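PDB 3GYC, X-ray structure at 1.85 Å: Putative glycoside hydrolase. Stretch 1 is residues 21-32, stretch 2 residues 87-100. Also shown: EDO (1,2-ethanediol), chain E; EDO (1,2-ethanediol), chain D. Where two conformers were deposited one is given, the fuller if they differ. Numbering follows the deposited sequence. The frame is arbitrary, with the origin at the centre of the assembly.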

# COMPACT_ATOMS: atom_id res chain seq x y z
N MSE A 21 -4.69 3.77 0.41
CA MSE A 21 -3.28 4.17 0.38
C MSE A 21 -3.17 5.68 0.12
O MSE A 21 -3.60 6.16 -0.96
CB MSE A 21 -2.55 3.46 -0.74
CG MSE A 21 -1.11 3.92 -0.84
SE MSE A 21 -0.37 3.40 -2.52
CE MSE A 21 -1.28 4.72 -3.64
N TRP A 22 -2.72 6.43 1.14
CA TRP A 22 -2.37 7.84 0.98
C TRP A 22 -0.85 8.05 0.92
O TRP A 22 -0.37 9.20 0.86
CB TRP A 22 -3.05 8.70 2.04
CG TRP A 22 -4.51 9.03 1.71
CD1 TRP A 22 -5.26 8.50 0.70
CD2 TRP A 22 -5.42 9.86 2.47
NE1 TRP A 22 -6.55 9.03 0.72
CE2 TRP A 22 -6.66 9.88 1.79
CE3 TRP A 22 -5.27 10.69 3.57
CZ2 TRP A 22 -7.75 10.60 2.23
CZ3 TRP A 22 -6.33 11.41 4.00
CH2 TRP A 22 -7.57 11.36 3.33
N ASP A 23 -0.12 6.92 0.90
CA ASP A 23 1.30 6.85 0.57
C ASP A 23 2.13 8.00 1.19
O ASP A 23 2.10 8.20 2.39
CB ASP A 23 1.45 6.74 -0.96
CG ASP A 23 0.67 7.86 -1.73
OD1 ASP A 23 -0.56 7.70 -1.94
OD2 ASP A 23 1.27 8.93 -2.06
N PHE A 24 2.86 8.74 0.37
CA PHE A 24 3.61 9.91 0.81
C PHE A 24 2.88 11.20 0.39
O PHE A 24 3.30 12.31 0.73
CB PHE A 24 5.07 9.83 0.30
CG PHE A 24 5.22 9.27 -1.09
CD1 PHE A 24 5.19 10.10 -2.21
CD2 PHE A 24 5.43 7.91 -1.27
CE1 PHE A 24 5.37 9.54 -3.52
CE2 PHE A 24 5.60 7.37 -2.55
CZ PHE A 24 5.56 8.20 -3.66
N SER A 25 1.70 11.06 -0.26
CA SER A 25 0.94 12.23 -0.65
C SER A 25 0.36 13.02 0.56
O SER A 25 0.24 14.23 0.49
CB SER A 25 -0.17 11.85 -1.62
OG SER A 25 0.32 11.25 -2.81
N TRP A 26 0.03 12.34 1.66
CA TRP A 26 -0.54 12.98 2.82
C TRP A 26 0.35 14.11 3.35
O TRP A 26 -0.15 15.11 3.88
CB TRP A 26 -0.81 11.92 3.95
CG TRP A 26 0.45 11.41 4.58
CD1 TRP A 26 1.23 10.39 4.15
CD2 TRP A 26 1.10 11.95 5.74
NE1 TRP A 26 2.34 10.27 4.96
CE2 TRP A 26 2.27 11.18 5.96
CE3 TRP A 26 0.83 12.99 6.60
CZ2 TRP A 26 3.14 11.44 7.00
CZ3 TRP A 26 1.67 13.25 7.61
CH2 TRP A 26 2.82 12.48 7.82
N LEU A 27 1.67 13.93 3.24
CA LEU A 27 2.61 14.93 3.72
C LEU A 27 3.06 15.85 2.59
O LEU A 27 3.21 17.06 2.81
CB LEU A 27 3.82 14.24 4.37
CG LEU A 27 4.83 15.13 5.06
CD1 LEU A 27 4.14 15.96 6.16
CD2 LEU A 27 6.04 14.25 5.58
N GLU A 28 3.28 15.30 1.40
CA GLU A 28 3.87 16.05 0.28
C GLU A 28 2.96 16.92 -0.54
O GLU A 28 3.38 17.96 -1.02
CB GLU A 28 4.56 15.08 -0.66
CG GLU A 28 5.83 14.58 -0.02
CD GLU A 28 6.59 13.60 -0.88
OE1 GLU A 28 6.72 13.82 -2.10
OE2 GLU A 28 7.17 12.64 -0.30
N ARG A 29 1.71 16.49 -0.71
CA ARG A 29 0.78 17.18 -1.62
C ARG A 29 -0.01 18.21 -0.94
O ARG A 29 -1.24 18.10 -0.74
CB ARG A 29 -0.09 16.15 -2.33
CG ARG A 29 0.67 15.29 -3.30
CD ARG A 29 -0.29 14.53 -4.27
NE ARG A 29 -0.99 15.43 -5.19
CZ ARG A 29 -0.58 15.80 -6.39
NH1 ARG A 29 0.61 15.47 -6.86
NH2 ARG A 29 -1.31 16.65 -7.09
N ARG A 30 0.74 19.23 -0.50
CA ARG A 30 0.13 20.29 0.30
C ARG A 30 0.44 21.71 -0.21
O ARG A 30 0.30 22.68 0.51
CB ARG A 30 0.50 20.08 1.76
CG ARG A 30 0.27 18.65 2.23
CD ARG A 30 0.50 18.56 3.71
NE ARG A 30 -0.64 19.05 4.50
CZ ARG A 30 -0.57 19.52 5.74
NH1 ARG A 30 0.59 19.72 6.34
NH2 ARG A 30 -1.67 19.83 6.38
N TRP A 31 0.81 21.80 -1.49
CA TRP A 31 0.91 23.07 -2.20
C TRP A 31 -0.52 23.34 -2.67
O TRP A 31 -1.34 22.45 -2.61
CB TRP A 31 1.89 22.98 -3.40
CG TRP A 31 1.55 22.03 -4.47
CD1 TRP A 31 0.76 22.28 -5.54
CD2 TRP A 31 2.00 20.69 -4.60
NE1 TRP A 31 0.67 21.18 -6.31
CE2 TRP A 31 1.42 20.19 -5.77
CE3 TRP A 31 2.79 19.84 -3.81
CZ2 TRP A 31 1.62 18.90 -6.21
CZ3 TRP A 31 3.01 18.54 -4.26
CH2 TRP A 31 2.43 18.09 -5.44
N PRO A 32 -0.81 24.56 -3.16
CA PRO A 32 -2.18 24.93 -3.52
C PRO A 32 -2.84 23.98 -4.47
O PRO A 32 -2.30 23.71 -5.54
CB PRO A 32 -2.02 26.33 -4.12
CG PRO A 32 -0.83 26.86 -3.38
CD PRO A 32 0.10 25.71 -3.28
N MSE A 87 11.01 18.80 -6.91
CA MSE A 87 11.58 18.88 -5.57
C MSE A 87 10.55 19.46 -4.60
O MSE A 87 9.67 20.27 -4.98
CB MSE A 87 12.86 19.69 -5.55
CG MSE A 87 13.88 19.18 -6.56
SE MSE A 87 15.68 19.65 -6.08
CE MSE A 87 15.43 21.57 -5.70
N ASN A 88 10.61 18.99 -3.36
CA ASN A 88 9.65 19.43 -2.37
C ASN A 88 10.32 19.34 -1.00
O ASN A 88 11.37 18.70 -0.85
CB ASN A 88 8.40 18.56 -2.46
CG ASN A 88 7.19 19.20 -1.78
OD1 ASN A 88 7.23 20.35 -1.28
ND2 ASN A 88 6.06 18.49 -1.86
N GLU A 89 9.75 20.05 -0.03
CA GLU A 89 10.30 20.08 1.33
C GLU A 89 9.27 19.58 2.28
O GLU A 89 8.14 20.01 2.21
CB GLU A 89 10.62 21.49 1.77
CG GLU A 89 11.80 22.12 1.10
CD GLU A 89 12.14 23.50 1.74
OE1 GLU A 89 11.81 23.70 2.96
OE2 GLU A 89 12.76 24.35 1.05
N VAL A 90 9.66 18.68 3.16
CA VAL A 90 8.74 18.20 4.20
C VAL A 90 9.40 18.18 5.57
O VAL A 90 10.64 18.07 5.69
CB VAL A 90 8.24 16.77 3.91
CG1 VAL A 90 7.51 16.72 2.53
CG2 VAL A 90 9.38 15.74 4.01
N GLN A 91 8.55 18.34 6.60
CA GLN A 91 8.96 18.19 8.00
C GLN A 91 8.03 17.09 8.54
O GLN A 91 6.79 17.25 8.62
CB GLN A 91 8.87 19.50 8.79
CG GLN A 91 9.37 19.33 10.18
CD GLN A 91 9.16 20.52 11.08
OE1 GLN A 91 9.33 21.67 10.69
NE2 GLN A 91 8.88 20.23 12.33
N VAL A 92 8.62 15.97 8.93
CA VAL A 92 7.84 14.77 9.24
C VAL A 92 7.17 14.80 10.61
O VAL A 92 6.01 14.42 10.72
CB VAL A 92 8.63 13.48 9.01
CG1 VAL A 92 7.77 12.24 9.17
CG2 VAL A 92 9.23 13.47 7.61
N GLN A 93 7.86 15.27 11.64
CA GLN A 93 7.26 15.44 12.96
C GLN A 93 7.31 16.91 13.31
O GLN A 93 8.32 17.58 13.02
CB GLN A 93 7.98 14.62 14.02
CG GLN A 93 7.78 13.12 13.98
CD GLN A 93 6.37 12.67 14.40
OE1 GLN A 93 5.41 13.45 14.36
NE2 GLN A 93 6.27 11.40 14.81
N PRO A 94 6.27 17.42 13.99
CA PRO A 94 5.07 16.73 14.53
C PRO A 94 3.93 16.42 13.55
O PRO A 94 2.88 15.94 13.97
CB PRO A 94 4.59 17.69 15.64
CG PRO A 94 4.99 19.06 15.11
CD PRO A 94 6.34 18.84 14.43
N ASN A 95 4.11 16.74 12.27
CA ASN A 95 3.07 16.46 11.23
C ASN A 95 2.51 15.04 11.26
O ASN A 95 1.29 14.88 11.18
CB ASN A 95 3.55 16.80 9.83
CG ASN A 95 3.40 18.26 9.50
OD1 ASN A 95 2.66 18.95 10.18
ND2 ASN A 95 4.12 18.75 8.43
N LEU A 96 3.36 14.04 11.47
CA LEU A 96 2.88 12.66 11.51
C LEU A 96 1.96 12.47 12.70
O LEU A 96 0.83 11.96 12.55
CB LEU A 96 4.02 11.65 11.50
CG LEU A 96 3.64 10.19 11.67
CD1 LEU A 96 2.67 9.70 10.51
CD2 LEU A 96 4.87 9.28 11.81
N ASN A 97 2.41 12.89 13.87
CA ASN A 97 1.57 12.73 15.06
C ASN A 97 0.28 13.56 14.97
O ASN A 97 -0.78 13.13 15.51
CB ASN A 97 2.37 12.97 16.33
CG ASN A 97 3.30 11.79 16.67
OD1 ASN A 97 3.50 10.84 15.88
ND2 ASN A 97 3.87 11.84 17.84
N LEU A 98 0.36 14.73 14.31
CA LEU A 98 -0.84 15.56 14.08
C LEU A 98 -1.82 14.81 13.21
O LEU A 98 -2.99 14.74 13.54
CB LEU A 98 -0.52 16.96 13.50
CG LEU A 98 0.06 17.98 14.50
CD1 LEU A 98 0.69 19.25 13.80
CD2 LEU A 98 -0.95 18.40 15.56
N PHE A 99 -1.34 14.28 12.09
CA PHE A 99 -2.16 13.50 11.19
C PHE A 99 -2.77 12.27 11.89
O PHE A 99 -3.99 12.00 11.72
CB PHE A 99 -1.33 13.08 9.97
CG PHE A 99 -2.14 12.31 8.94
CD1 PHE A 99 -2.99 13.01 8.08
CD2 PHE A 99 -2.13 10.93 8.91
CE1 PHE A 99 -3.76 12.33 7.16
CE2 PHE A 99 -2.88 10.27 7.98
CZ PHE A 99 -3.72 10.98 7.12
N LEU A 100 -1.96 11.56 12.68
CA LEU A 100 -2.43 10.39 13.42
C LEU A 100 -3.48 10.78 14.42
O LEU A 100 -4.45 10.03 14.57
CB LEU A 100 -1.30 9.59 14.07
CG LEU A 100 -0.27 8.95 13.15
CD1 LEU A 100 0.90 8.36 14.01
CD2 LEU A 100 -0.84 7.86 12.19
C1 EDO E . 3.90 20.58 0.45
O1 EDO E . 4.99 20.22 1.35
C2 EDO E . 4.17 21.89 -0.27
O2 EDO E . 5.10 21.78 -1.37
C1 EDO D . 0.41 18.56 -10.19
O1 EDO D . -0.75 18.33 -9.36
C2 EDO D . 1.02 17.25 -10.57
O2 EDO D . 1.08 16.29 -9.50

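Stretch 1 leaves a strand at Asp23 and turns into a short helix, residues 25-28, whose start is capped by Asp23: its OD2 accepts from Ser25 N at 2.8 Å. Stretch 2 runs from a strand through a loop into a second helix that begins at Asn95. The short helix of stretch 1 lies against both parts, with Glu28 nearest Val90 and Trp26 nearest Phe99 in the backbone register, so its successive residues meet different portions of stretch 2.

Asn88 makes the one hydrogen bond between the stretches. Its ND2 donates to Glu28 O at 2.9 Å, near the end of the short helix, where a carbonyl is not fully engaged by the helix's own bonding; Arg30 N reaches that same oxygen only weakly. An amide suits this place because it offers a donor and an acceptor together: Asn88 OD1 takes Glu89 N at 2.8 Å and O2 of the chain E ethanediol at 2.6 Å. Trp31 brings its ring edge to the amide, CZ3 lying 3.9 Å from Asn88 ND2.

Glu89 points away, as alternation along a strand predicts, and Val90 points back. Its compact, branched side chain meets aliphatic carbon: Val90 CB lies 3.7 Å from Leu27 CD2, and Val90 CG1 lies 3.7 Å from Glu28 CG. The glutamate thus contributes its methylene portion here, while its carboxylate is bonded elsewhere in the structure.

Gln91 points its CA-to-CB bond away from stretch 1, and its NE2 donates to Gln93 O at 2.8 Å, bracing the loop. Val92 adds a further apolar surface, its CG2 3.9 Å from Leu27 CD2. Gln93 and Asn97 then join the loop to the helix: Asn97 N donates to Gln93 OE1 at 3.1 Å, and Gln93 NE2 donates to Asn97 OD1 at 3.0 Å. A cis peptide bond precedes Pro94 between them.

Asn95 points toward stretch 1, with ND2 3.6 Å from Leu27 CD1, a van der Waals contact; the same nitrogen donates weakly to Gln91 O at 3.1 Å. From here the helix presents Asn95, Leu96 and Phe99 to Trp26, whose broad indole can span all three. Trp26 CH2 lies 3.9 Å from Leu96 CD1, and Trp26 CZ3 lies 3.8 Å from Phe99 CB.

Phe99 completes the apolar contact. Its ring and the six-membered ring of Trp26 are inclined by 36°, an oblique pairing, with Trp26 CE3 over one face of the phenyl. At the phenyl edge, Phe99 CZ meets Trp22 CE3 at 3.9 Å, so one flat side chain touches both Trp22 and Trp26.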